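Local coordinates for replication protein B (Plasmid RSF1010, PDB 3H20) that acts as a plasmid-encoded primase, joining nucleotides into a short primer on single-stranded DNA so that replication of the plasmid can start, at residues R5-I10 / Q46-L51; R12-M17 / A42-N47. One frame throughout, in Å; residues are numbered along the deposited sequence.

Contact 1 (R5-I10 / Q46-L51); sequences RTLQAI and QNTPWL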
loop_
_atom_site.group_PDB
_atom_site.type_symbol
_atom_site.label_atom_id
_atom_site.label_comp_id
_atom_site.label_asym_id
_atom_site.label_seq_id
_atom_site.Cartn_x
_atom_site.Cartn_y
_atom_site.Cartn_z
ATOM N N ARG A 5 -29.051 2.137 -26.297
ATOM C CA ARG A 5 -28.848 1.270 -25.104
ATOM C C ARG A 5 -27.747 1.778 -24.188
ATOM O O ARG A 5 -27.799 1.520 -22.990
ATOM C CB ARG A 5 -28.597 -0.194 -25.493
ATOM N N THR A 6 -26.771 2.496 -24.743
ATOM C CA THR A 6 -25.679 3.071 -23.952
ATOM C C THR A 6 -26.210 3.994 -22.848
ATOM O O THR A 6 -25.846 3.848 -21.671
ATOM C CB THR A 6 -24.652 3.829 -24.839
ATOM O OG1 THR A 6 -23.943 2.886 -25.656
ATOM C CG2 THR A 6 -23.638 4.598 -23.975
ATOM N N LEU A 7 -27.064 4.943 -23.237
ATOM C CA LEU A 7 -27.662 5.902 -22.303
ATOM C C LEU A 7 -28.420 5.186 -21.186
ATOM O O LEU A 7 -28.258 5.496 -19.997
ATOM C CB LEU A 7 -28.607 6.842 -23.074
ATOM C CG LEU A 7 -28.676 8.356 -22.853
ATOM C CD1 LEU A 7 -27.360 9.014 -22.446
ATOM C CD2 LEU A 7 -29.215 9.026 -24.115
ATOM N N GLN A 8 -29.255 4.226 -21.574
ATOM C CA GLN A 8 -30.028 3.445 -20.620
ATOM C C GLN A 8 -29.127 2.643 -19.658
ATOM O O GLN A 8 -29.402 2.560 -18.448
ATOM C CB GLN A 8 -31.015 2.530 -21.360
ATOM C CG GLN A 8 -32.156 3.290 -22.098
ATOM C CD GLN A 8 -31.705 4.065 -23.345
ATOM O OE1 GLN A 8 -30.691 3.743 -23.975
ATOM N NE2 GLN A 8 -32.468 5.094 -23.706
ATOM N N ALA A 9 -28.048 2.063 -20.179
ATOM C CA ALA A 9 -27.125 1.299 -19.330
ATOM C C ALA A 9 -26.407 2.198 -18.323
ATOM O O ALA A 9 -26.285 1.850 -17.142
ATOM C CB ALA A 9 -26.103 0.533 -20.180
ATOM N N ILE A 10 -25.905 3.337 -18.797
ATOM C CA ILE A 10 -25.234 4.303 -17.915
ATOM C C ILE A 10 -26.203 4.738 -16.804
ATOM O O ILE A 10 -25.858 4.701 -15.621
ATOM C CB ILE A 10 -24.706 5.533 -18.708
ATOM C CG1 ILE A 10 -23.563 5.123 -19.640
ATOM C CG2 ILE A 10 -24.207 6.661 -17.748
ATOM C CD1 ILE A 10 -23.238 6.181 -20.749
ATOM N N GLN A 46 -24.794 13.903 -19.430
ATOM C CA GLN A 46 -24.602 15.058 -20.316
ATOM C C GLN A 46 -23.388 14.878 -21.230
ATOM O O GLN A 46 -23.339 15.426 -22.337
ATOM C CB GLN A 46 -24.399 16.323 -19.471
ATOM C CG GLN A 46 -24.577 17.634 -20.197
ATOM C CD GLN A 46 -24.232 18.849 -19.331
ATOM O OE1 GLN A 46 -23.881 18.716 -18.161
ATOM N NE2 GLN A 46 -24.346 20.036 -19.911
ATOM N N ASN A 47 -22.401 14.128 -20.745
ATOM C CA ASN A 47 -21.143 13.928 -21.482
ATOM C C ASN A 47 -21.080 12.623 -22.283
ATOM O O ASN A 47 -20.035 12.262 -22.821
ATOM C CB ASN A 47 -19.953 14.034 -20.519
ATOM C CG ASN A 47 -19.571 15.469 -20.231
ATOM O OD1 ASN A 47 -18.944 16.127 -21.057
ATOM N ND2 ASN A 47 -19.962 15.971 -19.061
ATOM N N THR A 48 -22.204 11.926 -22.385
ATOM C CA THR A 48 -22.249 10.655 -23.112
ATOM C C THR A 48 -21.799 10.777 -24.593
ATOM O O THR A 48 -21.052 9.922 -25.078
ATOM C CB THR A 48 -23.616 9.961 -22.949
ATOM O OG1 THR A 48 -23.820 9.674 -21.556
ATOM C CG2 THR A 48 -23.673 8.624 -23.713
ATOM N N PRO A 49 -22.237 11.835 -25.306
ATOM C CA PRO A 49 -21.720 11.993 -26.670
ATOM C C PRO A 49 -20.188 12.038 -26.710
ATOM O O PRO A 49 -19.587 11.375 -27.543
ATOM C CB PRO A 49 -22.309 13.340 -27.114
ATOM C CG PRO A 49 -23.589 13.443 -26.364
ATOM C CD PRO A 49 -23.226 12.884 -24.984
ATOM N N TRP A 50 -19.565 12.809 -25.818
ATOM C CA TRP A 50 -18.100 12.895 -25.809
ATOM C C TRP A 50 -17.453 11.536 -25.480
ATOM O O TRP A 50 -16.474 11.146 -26.120
ATOM C CB TRP A 50 -17.604 13.985 -24.854
ATOM C CG TRP A 50 -16.113 14.126 -24.849
ATOM C CD1 TRP A 50 -15.318 14.528 -25.887
ATOM C CD2 TRP A 50 -15.232 13.843 -23.759
ATOM N NE1 TRP A 50 -14.000 14.521 -25.505
ATOM C CE2 TRP A 50 -13.919 14.110 -24.202
ATOM C CE3 TRP A 50 -15.429 13.386 -22.446
ATOM C CZ2 TRP A 50 -12.797 13.934 -23.379
ATOM C CZ3 TRP A 50 -14.309 13.216 -21.622
ATOM C CH2 TRP A 50 -13.013 13.489 -22.098
ATOM N N LEU A 51 -18.003 10.829 -24.490
ATOM C CA LEU A 51 -17.487 9.508 -24.086
ATOM C C LEU A 51 -17.572 8.483 -25.219
ATOM O O LEU A 51 -16.642 7.702 -25.416
ATOM C CB LEU A 51 -18.205 8.975 -22.826
ATOM C CG LEU A 51 -18.057 9.793 -21.521
ATOM C CD1 LEU A 51 -18.950 9.202 -20.431
ATOM C CD2 LEU A 51 -16.605 9.869 -21.043
#
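The N-terminal part of helix 6-17 meets the start of helix 48-56 here, T6, L7 and I10 closing on the single side chain of T48, in a helix-helix contact of the primase N-terminal domain. Beneath it L51 of helix 48-56 rests on I24 and V26 of strand 21-28, so the pairing lies in the helical layer over an antiparallel sheet. It illustrates how a small polar residue can be packed on all round once its hydroxyl is occupied. With T48 OG1 lying beside its own backbone N (chi1 -62°), the hydroxyl turns back to the preceding helix, where it hydrogen-bonds the carbonyl of L45. Two methyls still press on that oxygen as well as on the carbons beside it: I10 approaches tip to tip, its CD1 3.6 Å from T48 OG1 and 3.9 Å from T48 CG2, while the L7 side chain passes at a slant with CD1 3.7 Å from T48 OG1. With an alanine here, the L45 carbonyl is likely to lose this donor and a gap to open where L7 and I10 meet the hydroxyl and methyl. T6 has its own hydroxyl engaged by the carbonyl of G148. The T6 and T48 side chains run past one another in opposing senses, with T6 CG2 4.0 Å from T48 CG2.

Contact 2 (R12-M17 / A42-N47); sequences RQLKAM and AEVLQN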
loop_
_atom_site.group_PDB
_atom_site.type_symbol
_atom_site.label_atom_id
_atom_site.label_comp_id
_atom_site.label_asym_id
_atom_site.label_seq_id
_atom_site.Cartn_x
_atom_site.Cartn_y
_atom_site.Cartn_z
ATOM N N ARG A 12 -28.944 3.243 -15.568
ATOM C CA ARG A 12 -29.145 2.149 -14.601
ATOM C C ARG A 12 -27.938 1.893 -13.708
ATOM O O ARG A 12 -28.113 1.635 -12.517
ATOM C CB ARG A 12 -29.534 0.835 -15.286
ATOM C CG ARG A 12 -30.920 0.826 -15.883
ATOM C CD ARG A 12 -31.199 -0.484 -16.628
ATOM N NE ARG A 12 -32.523 -0.424 -17.246
ATOM C CZ ARG A 12 -33.085 -1.393 -17.967
ATOM N NH1 ARG A 12 -32.447 -2.539 -18.195
ATOM N NH2 ARG A 12 -34.302 -1.214 -18.462
ATOM N N GLN A 13 -26.726 1.958 -14.275
ATOM C CA GLN A 13 -25.494 1.742 -13.493
ATOM C C GLN A 13 -25.290 2.830 -12.427
ATOM O O GLN A 13 -25.015 2.515 -11.263
ATOM C CB GLN A 13 -24.247 1.587 -14.391
ATOM C CG GLN A 13 -22.924 1.351 -13.601
ATOM C CD GLN A 13 -21.737 0.860 -14.442
ATOM O OE1 GLN A 13 -21.885 0.443 -15.602
ATOM N NE2 GLN A 13 -20.541 0.870 -13.830
ATOM N N LEU A 14 -25.431 4.097 -12.823
ATOM C CA LEU A 14 -25.361 5.230 -11.873
ATOM C C LEU A 14 -26.388 5.136 -10.735
ATOM O O LEU A 14 -26.057 5.424 -9.578
ATOM C CB LEU A 14 -25.504 6.591 -12.587
ATOM C CG LEU A 14 -24.534 6.916 -13.738
ATOM C CD1 LEU A 14 -24.867 8.267 -14.394
ATOM C CD2 LEU A 14 -23.081 6.886 -13.286
ATOM N N LYS A 15 -27.622 4.748 -11.056
ATOM C CA LYS A 15 -28.651 4.597 -10.025
ATOM C C LYS A 15 -28.281 3.481 -9.056
ATOM O O LYS A 15 -28.419 3.652 -7.839
ATOM C CB LYS A 15 -30.044 4.340 -10.628
ATOM C CG LYS A 15 -31.164 4.139 -9.567
ATOM C CD LYS A 15 -32.476 3.708 -10.220
ATOM C CE LYS A 15 -33.407 3.000 -9.236
ATOM N NZ LYS A 15 -34.727 2.728 -9.873
ATOM N N ALA A 16 -27.800 2.354 -9.597
ATOM C CA ALA A 16 -27.458 1.185 -8.779
ATOM C C ALA A 16 -26.256 1.484 -7.883
ATOM O O ALA A 16 -26.175 1.004 -6.737
ATOM C CB ALA A 16 -27.165 -0.016 -9.664
ATOM N N MET A 17 -25.318 2.258 -8.413
ATOM C CA MET A 17 -24.161 2.707 -7.626
ATOM C C MET A 17 -24.614 3.707 -6.565
ATOM O O MET A 17 -24.171 3.651 -5.421
ATOM C CB MET A 17 -23.074 3.282 -8.526
ATOM C CG MET A 17 -22.323 2.199 -9.344
ATOM S SD MET A 17 -21.100 2.898 -10.474
ATOM C CE MET A 17 -19.719 3.157 -9.354
ATOM N N ALA A 42 -25.840 13.508 -13.387
ATOM C CA ALA A 42 -26.410 14.310 -14.477
ATOM C C ALA A 42 -25.347 14.731 -15.495
ATOM O O ALA A 42 -25.606 14.744 -16.718
ATOM C CB ALA A 42 -27.134 15.548 -13.910
ATOM N N GLU A 43 -24.161 15.086 -14.993
ATOM C CA GLU A 43 -23.040 15.484 -15.847
ATOM C C GLU A 43 -22.434 14.301 -16.626
ATOM O O GLU A 43 -21.995 14.478 -17.763
ATOM C CB GLU A 43 -21.963 16.251 -15.050
ATOM C CG GLU A 43 -22.435 17.599 -14.490
ATOM C CD GLU A 43 -21.453 18.240 -13.502
ATOM O OE1 GLU A 43 -20.684 17.516 -12.839
ATOM O OE2 GLU A 43 -21.468 19.480 -13.380
ATOM N N VAL A 44 -22.420 13.107 -16.028
ATOM C CA VAL A 44 -21.963 11.889 -16.725
ATOM C C VAL A 44 -22.852 11.650 -17.959
ATOM O O VAL A 44 -22.353 11.465 -19.071
ATOM C CB VAL A 44 -21.979 10.632 -15.811
ATOM C CG1 VAL A 44 -21.500 9.389 -16.582
ATOM C CG2 VAL A 44 -21.099 10.846 -14.553
ATOM N N LEU A 45 -24.167 11.692 -17.752
ATOM C CA LEU A 45 -25.131 11.555 -18.844
ATOM C C LEU A 45 -25.017 12.667 -19.890
ATOM O O LEU A 45 -25.100 12.404 -21.101
ATOM C CB LEU A 45 -26.561 11.431 -18.271
ATOM C CG LEU A 45 -26.814 10.069 -17.575
ATOM C CD1 LEU A 45 -28.077 10.059 -16.709
ATOM C CD2 LEU A 45 -26.898 8.932 -18.597
ATOM N N GLN A 46 -24.794 13.903 -19.430
ATOM C CA GLN A 46 -24.602 15.058 -20.316
ATOM C C GLN A 46 -23.388 14.878 -21.230
ATOM O O GLN A 46 -23.339 15.426 -22.337
ATOM C CB GLN A 46 -24.399 16.323 -19.471
ATOM C CG GLN A 46 -24.577 17.634 -20.197
ATOM C CD GLN A 46 -24.232 18.849 -19.331
ATOM O OE1 GLN A 46 -23.881 18.716 -18.161
ATOM N NE2 GLN A 46 -24.346 20.036 -19.911
ATOM N N ASN A 47 -22.401 14.128 -20.745
ATOM C CA ASN A 47 -21.143 13.928 -21.482
ATOM C C ASN A 47 -21.080 12.623 -22.283
ATOM O O ASN A 47 -20.035 12.262 -22.821
ATOM C CB ASN A 47 -19.953 14.034 -20.519
ATOM C CG ASN A 47 -19.571 15.469 -20.231
ATOM O OD1 ASN A 47 -18.944 16.127 -21.057
ATOM N ND2 ASN A 47 -19.962 15.971 -19.061
#
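L14 of helix 6-17 packs one branch against V44 and L45 of the short helix 41-46, a buried apolar helix-helix contact in the N-terminal primase domain, on an antiparallel sheet. In A42-N47 the sequence order sorts the roles. E43 turns its carboxylate back to the chain just ahead of the helix, where OE1 accepts the backbone N-H of S40. V44 faces L14: its CB lies 4.0 Å from L14 CD1, the two side chains crossing at an angle. Strand 21-28 closes this part of the core, with I24 against V44 and F22 against L14. L45 follows, with CG 4.1 Å from the same L14 CD1, the two leucine side chains lying alongside each other and pointing opposite ways. One methyl thus fits between two consecutive residues, brought there by an L14 side chain whose CG stands beside its backbone N, opposite the carbonyl carbon (chi1 -55°). At N47 the chain leaves the helical conformation, and its side-chain amide bends back over the last turn. This gives the E43 carbonyl a side-chain donor besides the weak backbone bond from N47 N: N47 ND2 sits 2.8 Å from E43 O, above the carbonyl plane, with an N-H...O angle of 155°.

How the contacts relate
Contacts 1 and 2 are successive parts of one interface, their centres about 8 Å apart: helix 6-17 runs along two helices that follow each other in the chain, with Q46 and N47 belonging to both. Residues of the two contacts also touch directly. I10 CG2 packs 3.6 Å from L45 CD2 and 4.0 Å from V44 CG1, and L7 CD1 lies 3.9 Å from L45 CD2, making the apolar seam continuous. The diphosphate pocket, lined by Y62, R145, N151 and K153, is reached from contact 2 through the neighbouring structure: Q13 NE2 hydrogen-bonds the carbonyl of R145, and L14 touches I63, next in sequence to Y62.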